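Long-range contacts in alginase (Pseudoalteromonas, PDB 4Q8L), which probably cleaves the polysaccharide alginate by beta-elimination, acting as a polysaccharide lyase: residues E48-E53 / Q172-F177; T60-V65 / Y222-N227; D100-G105 / Y187-C192. All blocks are in the same frame, centred on the assembly; numbering follows the deposited sequence.

Contact 1: E48-E53 / Q172-F177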
loop_
_atom_site.group_PDB
_atom_site.type_symbol
_atom_site.label_atom_id
_atom_site.label_comp_id
_atom_site.label_asym_id
_atom_site.label_seq_id
_atom_site.Cartn_x
_atom_site.Cartn_y
_atom_site.Cartn_z
ATOM N N GLU A 48 -2.515 -5.426 -6.606
ATOM C CA GLU A 48 -2.872 -4.024 -6.426
ATOM C C GLU A 48 -3.314 -3.351 -7.731
ATOM O O GLU A 48 -3.185 -3.923 -8.818
ATOM C CB GLU A 48 -1.692 -3.263 -5.785
ATOM C CG GLU A 48 -0.500 -3.069 -6.716
ATOM C CD GLU A 48 0.794 -2.667 -5.995
ATOM O OE1 GLU A 48 1.877 -2.864 -6.580
ATOM O OE2 GLU A 48 0.741 -2.144 -4.866
ATOM N N TYR A 49 -3.854 -2.141 -7.604
ATOM C CA TYR A 49 -4.213 -1.321 -8.750
ATOM C C TYR A 49 -3.249 -0.143 -8.828
ATOM O O TYR A 49 -2.742 0.313 -7.804
ATOM C CB TYR A 49 -5.654 -0.814 -8.635
ATOM C CG TYR A 49 -6.683 -1.898 -8.819
ATOM C CD1 TYR A 49 -7.265 -2.517 -7.725
ATOM C CD2 TYR A 49 -7.053 -2.324 -10.091
ATOM C CE1 TYR A 49 -8.208 -3.519 -7.890
ATOM C CE2 TYR A 49 -7.995 -3.325 -10.264
ATOM C CZ TYR A 49 -8.563 -3.916 -9.156
ATOM O OH TYR A 49 -9.498 -4.912 -9.307
ATOM N N LYS A 50 -3.028 0.352 -10.045
ATOM C CA LYS A 50 -1.983 1.324 -10.311
ATOM C C LYS A 50 -2.436 2.315 -11.387
ATOM O O LYS A 50 -2.876 1.918 -12.475
ATOM C CB LYS A 50 -0.721 0.583 -10.769
ATOM C CG LYS A 50 0.415 1.469 -11.243
ATOM C CD LYS A 50 1.214 0.761 -12.321
ATOM C CE LYS A 50 0.431 0.726 -13.635
ATOM N NZ LYS A 50 1.002 -0.276 -14.562
ATOM N N VAL A 51 -2.341 3.606 -11.088
ATOM C CA VAL A 51 -2.696 4.623 -12.078
ATOM C C VAL A 51 -1.827 4.431 -13.336
ATOM O O VAL A 51 -0.598 4.402 -13.254
ATOM C CB VAL A 51 -2.525 6.052 -11.519
ATOM C CG1 VAL A 51 -2.711 7.092 -12.626
ATOM C CG2 VAL A 51 -3.507 6.306 -10.361
ATOM N N LYS A 52 -2.461 4.283 -14.492
ATOM C CA LYS A 52 -1.711 3.990 -15.720
ATOM C C LYS A 52 -0.758 5.124 -16.122
ATOM O O LYS A 52 -1.008 6.296 -15.831
ATOM C CB LYS A 52 -2.664 3.652 -16.875
ATOM C CG LYS A 52 -3.490 4.835 -17.347
ATOM C CD LYS A 52 -4.510 4.430 -18.407
ATOM C CE LYS A 52 -5.544 3.466 -17.860
ATOM N NZ LYS A 52 -6.658 3.305 -18.833
ATOM N N GLU A 53 0.333 4.760 -16.790
ATOM C CA GLU A 53 1.355 5.719 -17.208
ATOM C C GLU A 53 0.784 6.889 -18.012
ATOM O O GLU A 53 1.225 8.024 -17.871
ATOM C CB GLU A 53 2.446 5.014 -18.022
ATOM C CG GLU A 53 3.571 5.938 -18.496
ATOM C CD GLU A 53 4.675 5.203 -19.254
ATOM O OE1 GLU A 53 4.375 4.217 -19.966
ATOM O OE2 GLU A 53 5.852 5.613 -19.133
ATOM N N GLN A 172 6.164 12.667 -13.013
ATOM C CA GLN A 172 5.241 11.644 -13.501
ATOM C C GLN A 172 4.860 10.694 -12.376
ATOM O O GLN A 172 5.213 9.518 -12.399
ATOM C CB GLN A 172 5.863 10.843 -14.644
ATOM C CG GLN A 172 5.713 11.486 -16.010
ATOM C CD GLN A 172 5.668 10.451 -17.117
ATOM O OE1 GLN A 172 5.819 9.251 -16.868
ATOM N NE2 GLN A 172 5.446 10.904 -18.345
ATOM N N SER A 173 4.130 11.221 -11.401
ATOM C CA SER A 173 3.810 10.485 -10.183
ATOM C C SER A 173 2.589 9.584 -10.380
ATOM O O SER A 173 1.752 9.823 -11.258
ATOM C CB SER A 173 3.548 11.482 -9.041
ATOM O OG SER A 173 2.470 12.340 -9.384
ATOM N N TYR A 174 2.483 8.544 -9.561
ATOM C CA TYR A 174 1.325 7.665 -9.646
ATOM C C TYR A 174 0.947 7.019 -8.315
ATOM O O TYR A 174 1.807 6.712 -7.482
ATOM C CB TYR A 174 1.517 6.595 -10.730
ATOM C CG TYR A 174 2.719 5.698 -10.539
ATOM C CD1 TYR A 174 2.589 4.437 -9.970
ATOM C CD2 TYR A 174 3.984 6.104 -10.951
ATOM C CE1 TYR A 174 3.694 3.613 -9.802
ATOM C CE2 TYR A 174 5.088 5.286 -10.793
ATOM C CZ TYR A 174 4.938 4.047 -10.224
ATOM O OH TYR A 174 6.038 3.243 -10.066
ATOM N N PHE A 175 -0.354 6.800 -8.155
ATOM C CA PHE A 175 -0.931 6.183 -6.963
ATOM C C PHE A 175 -1.223 4.703 -7.185
ATOM O O PHE A 175 -1.669 4.315 -8.265
ATOM C CB PHE A 175 -2.238 6.897 -6.621
ATOM C CG PHE A 175 -2.893 6.408 -5.357
ATOM C CD1 PHE A 175 -2.285 6.610 -4.115
ATOM C CD2 PHE A 175 -4.125 5.769 -5.405
ATOM C CE1 PHE A 175 -2.896 6.173 -2.942
ATOM C CE2 PHE A 175 -4.754 5.333 -4.231
ATOM C CZ PHE A 175 -4.133 5.534 -3.000
ATOM N N LYS A 176 -0.971 3.890 -6.157
ATOM C CA LYS A 176 -1.328 2.473 -6.148
ATOM C C LYS A 176 -2.050 2.164 -4.839
ATOM O O LYS A 176 -1.835 2.838 -3.836
ATOM C CB LYS A 176 -0.076 1.580 -6.266
ATOM C CG LYS A 176 0.740 1.760 -7.551
ATOM C CD LYS A 176 1.715 0.581 -7.798
ATOM C CE LYS A 176 2.832 0.502 -6.735
ATOM N NZ LYS A 176 3.623 -0.778 -6.864
ATOM N N PHE A 177 -2.913 1.154 -4.853
ATOM C CA PHE A 177 -3.543 0.681 -3.630
ATOM C C PHE A 177 -3.835 -0.801 -3.761
ATOM O O PHE A 177 -4.009 -1.320 -4.872
ATOM C CB PHE A 177 -4.834 1.442 -3.323
ATOM C CG PHE A 177 -5.960 1.137 -4.275
ATOM C CD1 PHE A 177 -6.106 1.856 -5.459
ATOM C CD2 PHE A 177 -6.869 0.125 -3.990
ATOM C CE1 PHE A 177 -7.150 1.570 -6.350
ATOM C CE2 PHE A 177 -7.911 -0.170 -4.873
ATOM C CZ PHE A 177 -8.051 0.556 -6.056
#
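Glu-48 and Lys-176 form the one salt bridge of this contact, with Lys-176 NZ 2.7 Å from Glu-48 OE1. The ammonium group comes from above the carboxylate plane, 44° out of it, and reaches back because the lysine chain bends at chi3 (-66°). Glu-48 OE1 is also paired with Arg-46, so two cations share one oxygen. Lys-50 lies on the same face as Lys-176 and sends its own ammonium group the other way, to Glu-15 and Asp-13. What the two lysines share is aliphatic: their CG atoms meet at 3.7 Å, a use of the methylene chain that suits lysine to a crowded sheet face. Tyr-174, Phe-175 and Lys-176 match the start of the YFKxGxYxQ motif known from the related family 7 lyases.

Backbone bonds join strands 44-51 and 174-177 as antiparallel neighbours. Tyr-49 and Phe-177 make a hydrogen-bonded pair, Tyr-49 N giving to Phe-177 O at 2.9 Å and Phe-177 N returning to Tyr-49 O at 3.1 Å. Past the non-hydrogen-bonded pair Lys-50 and Lys-176, whose side chains therefore meet, Val-51 N gives to Phe-175 O at 3.0 Å, almost straight.

Apolar packing fills the other face. The rings of Tyr-49 and Phe-177 are nearly parallel, 29° between planes, but slid so far that they barely overlap; the touch is Tyr-49 CD1 against Phe-177 CZ at 3.6 Å. Beside them, Val-51 CG2 rests on Phe-175 CB at 4.0 Å. Phe-66 and Met-217, from the opposing sheet, cover Phe-177, placing this face in the core of the jelly-roll sandwich.

The chemistry is divided by face: hydrophobic groups seal the core, while the face carrying Glu-48, Lys-50 and Lys-176 probably lines the alginate-binding cleft, as in family 7 relatives.

Contact 2: T60-V65 / Y222-N227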
loop_
_atom_site.group_PDB
_atom_site.type_symbol
_atom_site.label_atom_id
_atom_site.label_comp_id
_atom_site.label_asym_id
_atom_site.label_seq_id
_atom_site.Cartn_x
_atom_site.Cartn_y
_atom_site.Cartn_z
ATOM N N THR A 60 2.323 17.837 -7.744
ATOM C CA THR A 60 1.739 19.161 -7.574
ATOM C C THR A 60 0.703 19.488 -8.641
ATOM O O THR A 60 0.055 20.530 -8.580
ATOM C CB THR A 60 2.806 20.266 -7.588
ATOM O OG1 THR A 60 3.595 20.141 -8.778
ATOM C CG2 THR A 60 3.705 20.155 -6.358
ATOM N N GLN A 61 0.548 18.604 -9.619
ATOM C CA GLN A 61 -0.409 18.834 -10.689
ATOM C C GLN A 61 -1.647 17.974 -10.520
ATOM O O GLN A 61 -2.597 18.094 -11.296
ATOM C CB GLN A 61 0.230 18.568 -12.056
ATOM C CG GLN A 61 1.241 19.620 -12.476
ATOM C CD GLN A 61 1.950 19.244 -13.762
ATOM O OE1 GLN A 61 2.226 18.069 -14.014
ATOM N NE2 GLN A 61 2.241 20.243 -14.590
ATOM N N THR A 62 -1.637 17.108 -9.511
ATOM C CA THR A 62 -2.778 16.226 -9.281
ATOM C C THR A 62 -3.543 16.532 -7.991
ATOM O O THR A 62 -2.960 16.828 -6.948
ATOM C CB THR A 62 -2.377 14.725 -9.290
ATOM O OG1 THR A 62 -2.108 14.297 -7.957
ATOM C CG2 THR A 62 -1.148 14.485 -10.135
ATOM N N TYR A 63 -4.864 16.471 -8.088
ATOM C CA TYR A 63 -5.717 16.426 -6.924
ATOM C C TYR A 63 -6.400 15.067 -6.960
ATOM O O TYR A 63 -7.087 14.740 -7.931
ATOM C CB TYR A 63 -6.764 17.532 -6.970
ATOM C CG TYR A 63 -7.771 17.439 -5.852
ATOM C CD1 TYR A 63 -8.956 16.736 -6.017
ATOM C CD2 TYR A 63 -7.537 18.045 -4.623
ATOM C CE1 TYR A 63 -9.877 16.642 -4.998
ATOM C CE2 TYR A 63 -8.457 17.952 -3.593
ATOM C CZ TYR A 63 -9.624 17.254 -3.788
ATOM O OH TYR A 63 -10.545 17.161 -2.771
ATOM N N GLU A 64 -6.196 14.261 -5.926
ATOM C CA GLU A 64 -6.847 12.965 -5.879
ATOM C C GLU A 64 -7.257 12.599 -4.459
ATOM O O GLU A 64 -6.577 12.942 -3.484
ATOM C CB GLU A 64 -5.972 11.874 -6.528
ATOM C CG GLU A 64 -4.688 11.563 -5.788
ATOM C CD GLU A 64 -3.648 10.839 -6.641
ATOM O OE1 GLU A 64 -2.470 11.250 -6.584
ATOM O OE2 GLU A 64 -3.998 9.863 -7.354
ATOM N N VAL A 65 -8.396 11.927 -4.359
ATOM C CA VAL A 65 -8.909 11.437 -3.089
ATOM C C VAL A 65 -9.312 9.972 -3.220
ATOM O O VAL A 65 -10.226 9.641 -3.985
ATOM C CB VAL A 65 -10.127 12.244 -2.629
ATOM C CG1 VAL A 65 -10.676 11.685 -1.311
ATOM C CG2 VAL A 65 -9.762 13.730 -2.475
ATOM N N TYR A 222 -12.780 6.953 -5.678
ATOM C CA TYR A 222 -11.566 7.606 -6.141
ATOM C C TYR A 222 -11.936 8.821 -6.990
ATOM O O TYR A 222 -12.706 8.713 -7.945
ATOM C CB TYR A 222 -10.668 6.628 -6.920
ATOM C CG TYR A 222 -9.403 7.274 -7.452
ATOM C CD1 TYR A 222 -8.345 7.569 -6.607
ATOM C CD2 TYR A 222 -9.276 7.601 -8.790
ATOM C CE1 TYR A 222 -7.184 8.173 -7.083
ATOM C CE2 TYR A 222 -8.117 8.202 -9.281
ATOM C CZ TYR A 222 -7.078 8.490 -8.420
ATOM O OH TYR A 222 -5.930 9.093 -8.888
ATOM N N THR A 223 -11.401 9.980 -6.608
ATOM C CA THR A 223 -11.630 11.226 -7.321
ATOM C C THR A 223 -10.278 11.705 -7.803
ATOM O O THR A 223 -9.288 11.627 -7.069
ATOM C CB THR A 223 -12.213 12.325 -6.397
ATOM O OG1 THR A 223 -13.504 11.928 -5.928
ATOM C CG2 THR A 223 -12.342 13.644 -7.157
ATOM N N ARG A 224 -10.236 12.196 -9.036
ATOM C CA ARG A 224 -8.997 12.671 -9.630
ATOM C C ARG A 224 -9.291 13.880 -10.500
ATOM O O ARG A 224 -10.257 13.885 -11.267
ATOM C CB ARG A 224 -8.350 11.573 -10.479
ATOM C CG ARG A 224 -7.096 12.000 -11.256
ATOM C CD ARG A 224 -6.509 10.818 -12.054
ATOM N NE ARG A 224 -5.216 11.133 -12.663
ATOM C CZ ARG A 224 -4.037 10.928 -12.077
ATOM N NH1 ARG A 224 -3.975 10.408 -10.854
ATOM N NH2 ARG A 224 -2.915 11.248 -12.710
ATOM N N GLU A 225 -8.457 14.901 -10.350
ATOM C CA GLU A 225 -8.441 16.044 -11.243
ATOM C C GLU A 225 -6.995 16.430 -11.434
ATOM O O GLU A 225 -6.152 16.165 -10.579
ATOM C CB GLU A 225 -9.196 17.233 -10.647
ATOM C CG GLU A 225 -10.684 17.024 -10.568
ATOM C CD GLU A 225 -11.379 18.055 -9.697
ATOM O OE1 GLU A 225 -12.568 17.828 -9.374
ATOM O OE2 GLU A 225 -10.746 19.081 -9.338
ATOM N N THR A 226 -6.718 17.053 -12.568
ATOM C CA THR A 226 -5.407 17.590 -12.853
ATOM C C THR A 226 -5.572 19.093 -13.064
ATOM O O THR A 226 -6.666 19.562 -13.381
ATOM C CB THR A 226 -4.818 16.932 -14.107
ATOM O OG1 THR A 226 -4.439 15.582 -13.796
ATOM C CG2 THR A 226 -3.598 17.685 -14.578
ATOM N N ASN A 227 -4.501 19.854 -12.868
ATOM C CA ASN A 227 -4.555 21.282 -13.151
ATOM C C ASN A 227 -3.900 21.617 -14.491
ATOM O O ASN A 227 -3.514 22.763 -14.727
ATOM C CB ASN A 227 -3.939 22.097 -12.006
ATOM C CG ASN A 227 -2.416 22.059 -11.997
ATOM O OD1 ASN A 227 -1.775 22.791 -11.237
ATOM N ND2 ASN A 227 -1.830 21.225 -12.851
HETATM O O HOH W 1 -1.796 9.169 -9.349
#
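Tyr-222 and Glu-64 meet through a short hydrogen bond, the phenol OH giving its proton to Glu-64 OE2 at 2.6 Å. The acceptor is met on its anti side, somewhat out of the carboxylate plane, and lies at the edge of the ring, with carboxylate and ring planes 60° apart. Tyr-222 points its ring there with CG anti to the backbone N (chi1 179°). The same hydroxyl oxygen accepts from Arg-224 NH1 at 3.1 Å, in the guanidinium plane. Glu-64 OE2 has further company: water 1 donates to it at 3.1 Å, and Arg-224 NH1 completes a long salt bridge at 3.5 Å. That water also accepts from Arg-224 NH1, while NH2 is taken by Leu-55 O. Glu-64 OE1 turns to His-85 and Asn-149, so both oxygens of this buried acid are satisfied. A phenylalanine in place of Tyr-222 would probably leave Glu-64 OE2 without its shortest donor and Arg-224 NH1 without one of its acceptors.

The strands are 62-74 and 213-226, antiparallel neighbours in the seven-stranded sheet of the jelly-roll. Tyr-63 and Glu-225 exchange two backbone bonds, N to O, both 2.8 Å; Val-65 and Thr-223 do likewise at 2.9 Å. At the other end, past the non-hydrogen-bonded pair Thr-62 and Thr-226, Gln-61 O accepts from the N of the C-terminal residue, Asn-227, at 3.0 Å, and Gln-61 OE1 turns back to Ala-58 N.

Contact 3: D100-G105 / Y187-C192. With CA (calcium ion), chain C.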
loop_
_atom_site.group_PDB
_atom_site.type_symbol
_atom_site.label_atom_id
_atom_site.label_comp_id
_atom_site.label_asym_id
_atom_site.label_seq_id
_atom_site.Cartn_x
_atom_site.Cartn_y
_atom_site.Cartn_z
ATOM N N ASP A 100 3.683 -5.816 11.540
ATOM C CA ASP A 100 3.801 -6.425 12.859
ATOM C C ASP A 100 5.291 -6.636 13.117
ATOM O O ASP A 100 5.755 -7.765 13.301
ATOM C CB ASP A 100 3.013 -7.746 12.867
ATOM C CG ASP A 100 3.033 -8.460 14.220
ATOM O OD1 ASP A 100 3.406 -7.842 15.220
ATOM O OD2 ASP A 100 2.660 -9.652 14.284
ATOM N N THR A 101 6.041 -5.534 13.090
ATOM C CA THR A 101 7.487 -5.579 13.245
ATOM C C THR A 101 7.921 -4.861 14.518
ATOM O O THR A 101 7.091 -4.367 15.285
ATOM C CB THR A 101 8.223 -4.906 12.062
ATOM O OG1 THR A 101 8.137 -3.479 12.184
ATOM C CG2 THR A 101 7.635 -5.341 10.723
ATOM N N ASP A 102 9.228 -4.795 14.735
ATOM C CA ASP A 102 9.743 -4.079 15.890
ATOM C C ASP A 102 10.467 -2.791 15.500
ATOM O O ASP A 102 11.290 -2.289 16.263
ATOM C CB ASP A 102 10.627 -4.975 16.767
ATOM C CG ASP A 102 11.846 -5.490 16.043
ATOM O OD1 ASP A 102 12.502 -6.404 16.582
ATOM O OD2 ASP A 102 12.157 -4.990 14.939
ATOM N N GLU A 103 10.169 -2.268 14.309
ATOM C CA GLU A 103 10.577 -0.903 13.988
ATOM C C GLU A 103 10.012 -0.009 15.079
ATOM O O GLU A 103 8.827 -0.095 15.413
ATOM C CB GLU A 103 10.052 -0.439 12.621
ATOM C CG GLU A 103 10.495 0.992 12.260
ATOM C CD GLU A 103 10.081 1.413 10.857
ATOM O OE1 GLU A 103 10.095 2.634 10.555
ATOM O OE2 GLU A 103 9.740 0.520 10.057
ATOM N N SER A 104 10.855 0.850 15.634
ATOM C CA SER A 104 10.446 1.709 16.749
ATOM C C SER A 104 9.647 2.922 16.284
ATOM O O SER A 104 9.714 3.310 15.118
ATOM C CB SER A 104 11.676 2.175 17.525
ATOM O OG SER A 104 12.605 2.785 16.647
ATOM N N GLY A 105 8.882 3.519 17.193
ATOM C CA GLY A 105 8.222 4.773 16.890
ATOM C C GLY A 105 6.722 4.691 16.686
ATOM O O GLY A 105 6.070 5.713 16.465
ATOM N N TYR A 187 12.003 -8.633 12.603
ATOM C CA TYR A 187 12.931 -8.319 13.696
ATOM C C TYR A 187 14.058 -7.376 13.252
ATOM O O TYR A 187 14.174 -6.250 13.744
ATOM C CB TYR A 187 13.508 -9.608 14.302
ATOM C CG TYR A 187 12.462 -10.489 14.964
ATOM C CD1 TYR A 187 12.029 -10.232 16.259
ATOM C CD2 TYR A 187 11.911 -11.578 14.295
ATOM C CE1 TYR A 187 11.069 -11.028 16.874
ATOM C CE2 TYR A 187 10.946 -12.386 14.904
ATOM C CZ TYR A 187 10.533 -12.102 16.196
ATOM O OH TYR A 187 9.585 -12.890 16.824
ATOM N N THR A 188 14.881 -7.836 12.315
ATOM C CA THR A 188 16.019 -7.060 11.835
ATOM C C THR A 188 15.599 -6.001 10.819
ATOM O O THR A 188 16.347 -5.056 10.547
ATOM C CB THR A 188 17.026 -7.971 11.142
ATOM O OG1 THR A 188 16.521 -8.319 9.847
ATOM C CG2 THR A 188 17.251 -9.242 11.967
ATOM N N LEU A 189 14.407 -6.171 10.248
ATOM C CA LEU A 189 13.888 -5.258 9.227
ATOM C C LEU A 189 14.665 -5.355 7.916
ATOM O O LEU A 189 14.454 -4.561 7.002
ATOM C CB LEU A 189 13.896 -3.809 9.729
ATOM C CG LEU A 189 13.305 -3.591 11.121
ATOM C CD1 LEU A 189 13.622 -2.185 11.618
ATOM C CD2 LEU A 189 11.803 -3.858 11.123
ATOM N N ASP A 190 15.570 -6.322 7.833
ATOM C CA ASP A 190 16.268 -6.602 6.585
ATOM C C ASP A 190 15.306 -7.133 5.534
ATOM O O ASP A 190 14.465 -7.991 5.821
ATOM C CB ASP A 190 17.401 -7.605 6.813
ATOM C CG ASP A 190 18.576 -6.992 7.556
ATOM O OD1 ASP A 190 18.603 -5.749 7.678
ATOM O OD2 ASP A 190 19.465 -7.739 8.010
ATOM N N LYS A 191 15.419 -6.606 4.318
ATOM C CA LYS A 191 14.668 -7.151 3.194
ATOM C C LYS A 191 15.242 -8.510 2.810
ATOM O O LYS A 191 16.441 -8.768 2.981
ATOM C CB LYS A 191 14.678 -6.196 1.999
ATOM C CG LYS A 191 13.687 -5.048 2.136
ATOM C CD LYS A 191 13.914 -3.990 1.075
ATOM C CE LYS A 191 12.683 -3.105 0.920
ATOM N NZ LYS A 191 12.202 -2.597 2.229
ATOM N N CYS A 192 14.367 -9.378 2.315
ATOM C CA CYS A 192 14.727 -10.749 2.020
ATOM C C CYS A 192 14.457 -10.994 0.545
ATOM O O CYS A 192 13.594 -10.334 -0.045
ATOM C CB CYS A 192 13.903 -11.688 2.905
ATOM S SG CYS A 192 14.053 -13.454 2.527
HETATM CA CA CA C . 3.263 -5.896 16.679
HETATM O O HOH W 2 4.568 -4.007 15.480
#
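Asp-102 and Leu-189 owe their places in this contact to chi1. In Asp-102, CG stands between the backbone N and the carbonyl carbon (chi1 62°), which swings the carboxyl group across to Tyr-187; in Leu-189, CG lies beside its own backbone N (chi1 -48°), and the methyl groups reach over to residues 101-103.

The polar meeting is unusual. Asp-102 OD2 lies 2.7 Å from Tyr-187 O, and two oxygens this close would be easier to understand if the carboxyl group carried a proton, which the positions alone do not settle. Beside it, Asp-102 OD1 approaches Tyr-187 CD1 at 3.9 Å. Asp-102 N also gives a backbone hydrogen bond to Pro-186 O, a second tie between the loops.

The apolar meeting is made by leucine. Its CD2 sits 3.8 Å from Thr-101 OG1 and equally near the CB, the two side chains crossing at about a right angle, while CD1 reaches Glu-103 CB at 4.1 Å. A branched, apolar residue suits this spot because it can touch both neighbours at once. Thr-101 is itself fixed by an ST turn, its OG1 accepting from Glu-103 N at 3.2 Å; the acid end of Glu-103 goes to Arg-121 and Lys-131.

The loop at 100-105 also carries a calcium site. Asp-100 OD1 binds the calcium ion at 2.4 Å, and water 2, another ligand, lies 2.6 Å from Thr-101 O and probably donates to it. Asp-108, Val-110, Asn-113 and Ile-115 supply the remaining ligands. On the other side, Cys-192 is joined by a disulfide to Cys-204 in helix 198-207.

Two irregular loops thus lean on each other through one leucine and one carboxyl group, each loop being tied separately by its own stronger chemistry: a metal for one, a disulfide for the other.

Contacts 1 and 2 are neighbours, their centres 12 Å apart, and they belong to the two facing sheets of the sandwich. They touch between the sheets, toward one end of the sandwich: Phe-175 CB lies 3.5 Å from Glu-64 OE2, and Val-51 CG2 packs 4.0 Å from Tyr-222 OH. The charged face of contact 1 probably lines the substrate cleft, with contact 2 on the opposing sheet behind it. Contact 3 stands on the opposite side of the chain's centre, about 26 Å from contact 1 and 33 Å from contact 2, centre to centre; its nearest atoms are about 12 Å from those of contact 1. Its calcium is consistent with a structural rather than a catalytic metal.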